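Local coordinates for gamma-glutamylcyclotransferase (Homo sapiens, PDB 3CRY), which catalyses the release of 5-oxoproline from gamma-glutamyl dipeptides and works as a homodimer, at residues F72-P75 / G76-V79; Y156-K159 / L160-I163. The protein carries 1 engineered substitution. One frame throughout, in Å; residues are numbered along the deposited sequence.

In the fold
From the N terminus, the chain first reaches contact 1, where residues 72-75 end strand 68-74 of the three-stranded antiparallel sheet and 76-79 open strand 77-87 of the five-stranded one, so this short loop closes at the corner between the two sheets. Contact 2 follows much later, where residues 156-163 run through the C-terminal part of helix 154-161 and beyond it. The two are in series, neither nested nor crossed, with centres about 16 Å apart. They nevertheless touch: Val-79 CG1 lies 3.8 Å from Tyr-156 OH, which joins the start of strand 77-87 to helix 154-161. Contact 1 also reaches the second subunit, through Gln-73.

Contact 1 of 2, residues F72-P75 / G76-V79; sequences FQSP and GDEV
Ser-74 and Asp-77 are the two ends of a type II beta turn with Pro-75 and Gly-76 at its corners, and they are joined twice, once through the backbone and once through their side chains. In the backbone, Asp-77 N donates to Ser-74 O at 3.2 Å; the N-H...O angle of 160° is fairly straight, although the donor stands 30° out of the carbonyl plane. Gly-76 has a positive phi, as is usual at the third position of a type II turn.

The turn carries the chain from strand 68-74 into strand 77-87, which belong to different sheets. Backbone hydrogen bonds from both Ser-74 and Asp-77 to Asp-48, and one from Gly-76 N to Asp-48 OD1, tie it to the neighbouring loop. Just before it, Gln-73 bonds to Thr-128, Asn-129 and Tyr-105 of the second subunit, placing the corner beside the dimer interface.

Among the side chains, Asp-77 CG sits beside its own backbone N (chi1 -78°), so that the carboxylate projects from the same side of the turn as the Ser-74 hydroxyl. Ser-74 OG, opposite its own N, donates to the anti lone pair of Asp-77 OD2 at 2.7 Å.

Contact 2 of 2, residues Y156-K159 / L160-I163; sequences YQEK and LKAI
Leu-160 lies at a slant against the ring of Tyr-156 one helical turn earlier. Leu-160 CD1 and CD2 are 3.7 and 3.9 Å from Tyr-156 CE2. Tyr-156 holds its ring on the side away from its own backbone N (chi1 -172°), beside its carbonyl carbon, where Leu-160 comes round. On the exposed side, Lys-161 NZ forms a salt bridge with Glu-158 OE2 at 3.3 Å, approaching from the syn side and 18° out of the carboxylate plane. A water closes the pair into a ring, donating to Glu-158 OE1 at 2.9 Å and accepting from Lys-161 NZ at 2.7 Å.

These side chains ride on the C-terminal part of helix 154-161. Leu-160 N bonds to Tyr-156 O at 3.0 Å and Lys-161 N to Gln-157 O at 2.9 Å, both i to i+4. Ala-162 N makes two weak bonds, to Glu-158 O and Lys-159 O.

Further out, Ile-143, Cys-144 and Ala-147 of helix 137-149 cover Leu-160, Leu-51 touches both Leu-160 and Tyr-156, and Trp-80 meets the tyrosine ring with planes about 55° apart. Tyr-156 lies about 6 Å, side chain to side chain, from Tyr-22, which is inferred to bind substrate.

Contact 1 of 2, residues F72-P75 / G76-V79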
loop_
_atom_site.group_PDB
_atom_site.type_symbol
_atom_site.label_atom_id
_atom_site.label_comp_id
_atom_site.label_asym_id
_atom_site.label_seq_id
_atom_site.Cartn_x
_atom_site.Cartn_y
_atom_site.Cartn_z
ATOM N N PHE A 72 -5.899 -6.644 2.901
ATOM C CA PHE A 72 -5.900 -5.462 3.769
ATOM C C PHE A 72 -5.499 -5.842 5.191
ATOM O O PHE A 72 -5.605 -7.010 5.577
ATOM C CB PHE A 72 -7.235 -4.705 3.693
ATOM C CG PHE A 72 -8.435 -5.474 4.220
ATOM C CD1 PHE A 72 -8.674 -5.577 5.597
ATOM C CD2 PHE A 72 -9.353 -6.048 3.333
ATOM C CE1 PHE A 72 -9.802 -6.265 6.078
ATOM C CE2 PHE A 72 -10.484 -6.732 3.802
ATOM C CZ PHE A 72 -10.710 -6.843 5.165
ATOM N N GLN A 73 -4.983 -4.875 5.946
ATOM C CA GLN A 73 -4.501 -5.177 7.304
ATOM C C GLN A 73 -5.635 -5.552 8.262
ATOM O O GLN A 73 -6.666 -4.858 8.347
ATOM C CB GLN A 73 -3.649 -4.008 7.817
ATOM C CG GLN A 73 -2.317 -3.942 7.083
ATOM C CD GLN A 73 -1.639 -2.621 7.230
ATOM O OE1 GLN A 73 -2.216 -1.577 6.887
ATOM N NE2 GLN A 73 -0.398 -2.649 7.735
ATOM N N SER A 74 -5.443 -6.667 8.960
ATOM C CA SER A 74 -6.464 -7.239 9.843
ATOM C C SER A 74 -5.773 -8.095 10.913
ATOM O O SER A 74 -5.365 -9.233 10.635
ATOM C CB SER A 74 -7.439 -8.086 9.009
ATOM O OG SER A 74 -8.572 -8.508 9.763
ATOM N N PRO A 75 -5.589 -7.545 12.129
ATOM C CA PRO A 75 -4.859 -8.292 13.160
ATOM C C PRO A 75 -5.451 -9.678 13.412
ATOM O O PRO A 75 -6.660 -9.794 13.587
ATOM C CB PRO A 75 -5.046 -7.433 14.419
ATOM C CG PRO A 75 -5.210 -6.036 13.888
ATOM C CD PRO A 75 -5.989 -6.200 12.594
ATOM N N GLY A 76 -4.601 -10.704 13.428
ATOM C CA GLY A 76 -5.070 -12.065 13.727
ATOM C C GLY A 76 -5.408 -12.932 12.530
ATOM O O GLY A 76 -5.513 -14.161 12.667
ATOM N N ASP A 77 -5.606 -12.295 11.371
ATOM C CA ASP A 77 -5.854 -13.000 10.108
ATOM C C ASP A 77 -4.536 -13.316 9.402
ATOM O O ASP A 77 -3.483 -12.845 9.807
ATOM C CB ASP A 77 -6.755 -12.158 9.199
ATOM C CG ASP A 77 -8.217 -12.224 9.601
ATOM O OD1 ASP A 77 -8.767 -13.351 9.666
ATOM O OD2 ASP A 77 -8.826 -11.162 9.851
ATOM N N GLU A 78 -4.580 -14.128 8.348
ATOM C CA GLU A 78 -3.359 -14.364 7.589
ATOM C C GLU A 78 -3.695 -14.667 6.137
ATOM O O GLU A 78 -4.826 -15.057 5.829
ATOM C CB GLU A 78 -2.511 -15.496 8.193
ATOM C CG GLU A 78 -3.204 -16.838 8.176
ATOM C CD GLU A 78 -2.556 -17.849 9.120
ATOM O OE1 GLU A 78 -2.156 -17.477 10.261
ATOM O OE2 GLU A 78 -2.456 -19.024 8.713
ATOM N N VAL A 79 -2.710 -14.447 5.270
ATOM C CA VAL A 79 -2.822 -14.750 3.846
ATOM C C VAL A 79 -1.593 -15.574 3.448
ATOM O O VAL A 79 -0.457 -15.150 3.713
ATOM C CB VAL A 79 -2.876 -13.439 3.004
ATOM C CG1 VAL A 79 -2.737 -13.733 1.508
ATOM C CG2 VAL A 79 -4.172 -12.692 3.265
#

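Contact 2 of 2, residues Y156-K159 / L160-I163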
loop_
_atom_site.group_PDB
_atom_site.type_symbol
_atom_site.label_atom_id
_atom_site.label_comp_id
_atom_site.label_asym_id
_atom_site.label_seq_id
_atom_site.Cartn_x
_atom_site.Cartn_y
_atom_site.Cartn_z
ATOM N N TYR A 156 -5.349 -23.912 4.193
ATOM C CA TYR A 156 -5.559 -22.664 3.457
ATOM C C TYR A 156 -6.243 -22.947 2.119
ATOM O O TYR A 156 -7.111 -22.188 1.692
ATOM C CB TYR A 156 -4.257 -21.876 3.277
ATOM C CG TYR A 156 -4.484 -20.491 2.699
ATOM C CD1 TYR A 156 -4.922 -19.430 3.516
ATOM C CD2 TYR A 156 -4.265 -20.237 1.341
ATOM C CE1 TYR A 156 -5.139 -18.175 3.008
ATOM C CE2 TYR A 156 -4.479 -18.963 0.807
ATOM C CZ TYR A 156 -4.912 -17.926 1.657
ATOM O OH TYR A 156 -5.152 -16.663 1.173
ATOM N N GLN A 157 -5.848 -24.033 1.447
ATOM C CA GLN A 157 -6.539 -24.456 0.239
ATOM C C GLN A 157 -8.052 -24.670 0.460
ATOM O O GLN A 157 -8.852 -24.307 -0.400
ATOM C CB GLN A 157 -5.902 -25.726 -0.322
ATOM C CG GLN A 157 -4.485 -25.508 -0.845
ATOM C CD GLN A 157 -3.984 -26.708 -1.629
ATOM O OE1 GLN A 157 -4.673 -27.229 -2.535
ATOM N NE2 GLN A 157 -2.787 -27.169 -1.281
ATOM N N GLU A 158 -8.430 -25.234 1.615
ATOM C CA GLU A 158 -9.848 -25.381 1.957
ATOM C C GLU A 158 -10.572 -24.035 2.091
ATOM O O GLU A 158 -11.707 -23.885 1.637
ATOM C CB GLU A 158 -10.009 -26.245 3.227
ATOM C CG GLU A 158 -9.692 -27.724 2.980
ATOM C CD GLU A 158 -10.534 -28.334 1.869
ATOM O OE1 GLU A 158 -11.787 -28.264 1.953
ATOM O OE2 GLU A 158 -9.940 -28.860 0.899
ATOM N N LYS A 159 -9.904 -23.048 2.694
ATOM C CA LYS A 159 -10.428 -21.696 2.762
ATOM C C LYS A 159 -10.664 -21.106 1.350
ATOM O O LYS A 159 -11.711 -20.514 1.082
ATOM C CB LYS A 159 -9.485 -20.787 3.554
ATOM C CG LYS A 159 -9.470 -21.018 5.046
ATOM C CD LYS A 159 -8.707 -19.876 5.760
ATOM C CE LYS A 159 -9.340 -18.466 5.564
ATOM N NZ LYS A 159 -8.776 -17.453 6.540
ATOM N N LEU A 160 -9.690 -21.258 0.450
ATOM C CA LEU A 160 -9.884 -20.784 -0.929
ATOM C C LEU A 160 -11.051 -21.484 -1.634
ATOM O O LEU A 160 -11.844 -20.849 -2.343
ATOM C CB LEU A 160 -8.619 -20.982 -1.778
ATOM C CG LEU A 160 -7.424 -20.153 -1.285
ATOM C CD1 LEU A 160 -6.168 -20.629 -2.047
ATOM C CD2 LEU A 160 -7.683 -18.636 -1.417
ATOM N N LYS A 161 -11.148 -22.791 -1.432
ATOM C CA LYS A 161 -12.233 -23.566 -2.038
ATOM C C LYS A 161 -13.610 -23.175 -1.474
ATOM O O LYS A 161 -14.625 -23.377 -2.140
ATOM C CB LYS A 161 -11.977 -25.068 -1.865
ATOM C CG LYS A 161 -10.774 -25.565 -2.667
ATOM C CD LYS A 161 -10.307 -26.921 -2.195
ATOM C CE LYS A 161 -11.231 -28.030 -2.684
ATOM N NZ LYS A 161 -10.730 -29.387 -2.241
ATOM N N ALA A 162 -13.624 -22.612 -0.267
ATOM C CA ALA A 162 -14.856 -22.187 0.394
ATOM C C ALA A 162 -15.364 -20.842 -0.132
ATOM O O ALA A 162 -16.469 -20.424 0.194
ATOM C CB ALA A 162 -14.653 -22.134 1.901
ATOM N N ILE A 163 -14.589 -20.174 -0.985
ATOM C CA ILE A 163 -15.010 -18.845 -1.476
ATOM C C ILE A 163 -16.259 -18.965 -2.345
ATOM O O ILE A 163 -16.298 -19.813 -3.241
ATOM C CB ILE A 163 -13.880 -18.184 -2.292
ATOM C CG1 ILE A 163 -12.675 -17.897 -1.380
ATOM C CG2 ILE A 163 -14.370 -16.894 -2.969
ATOM C CD1 ILE A 163 -11.427 -17.454 -2.135
HETATM O O HOH W 1 -12.615 -29.842 -0.357
#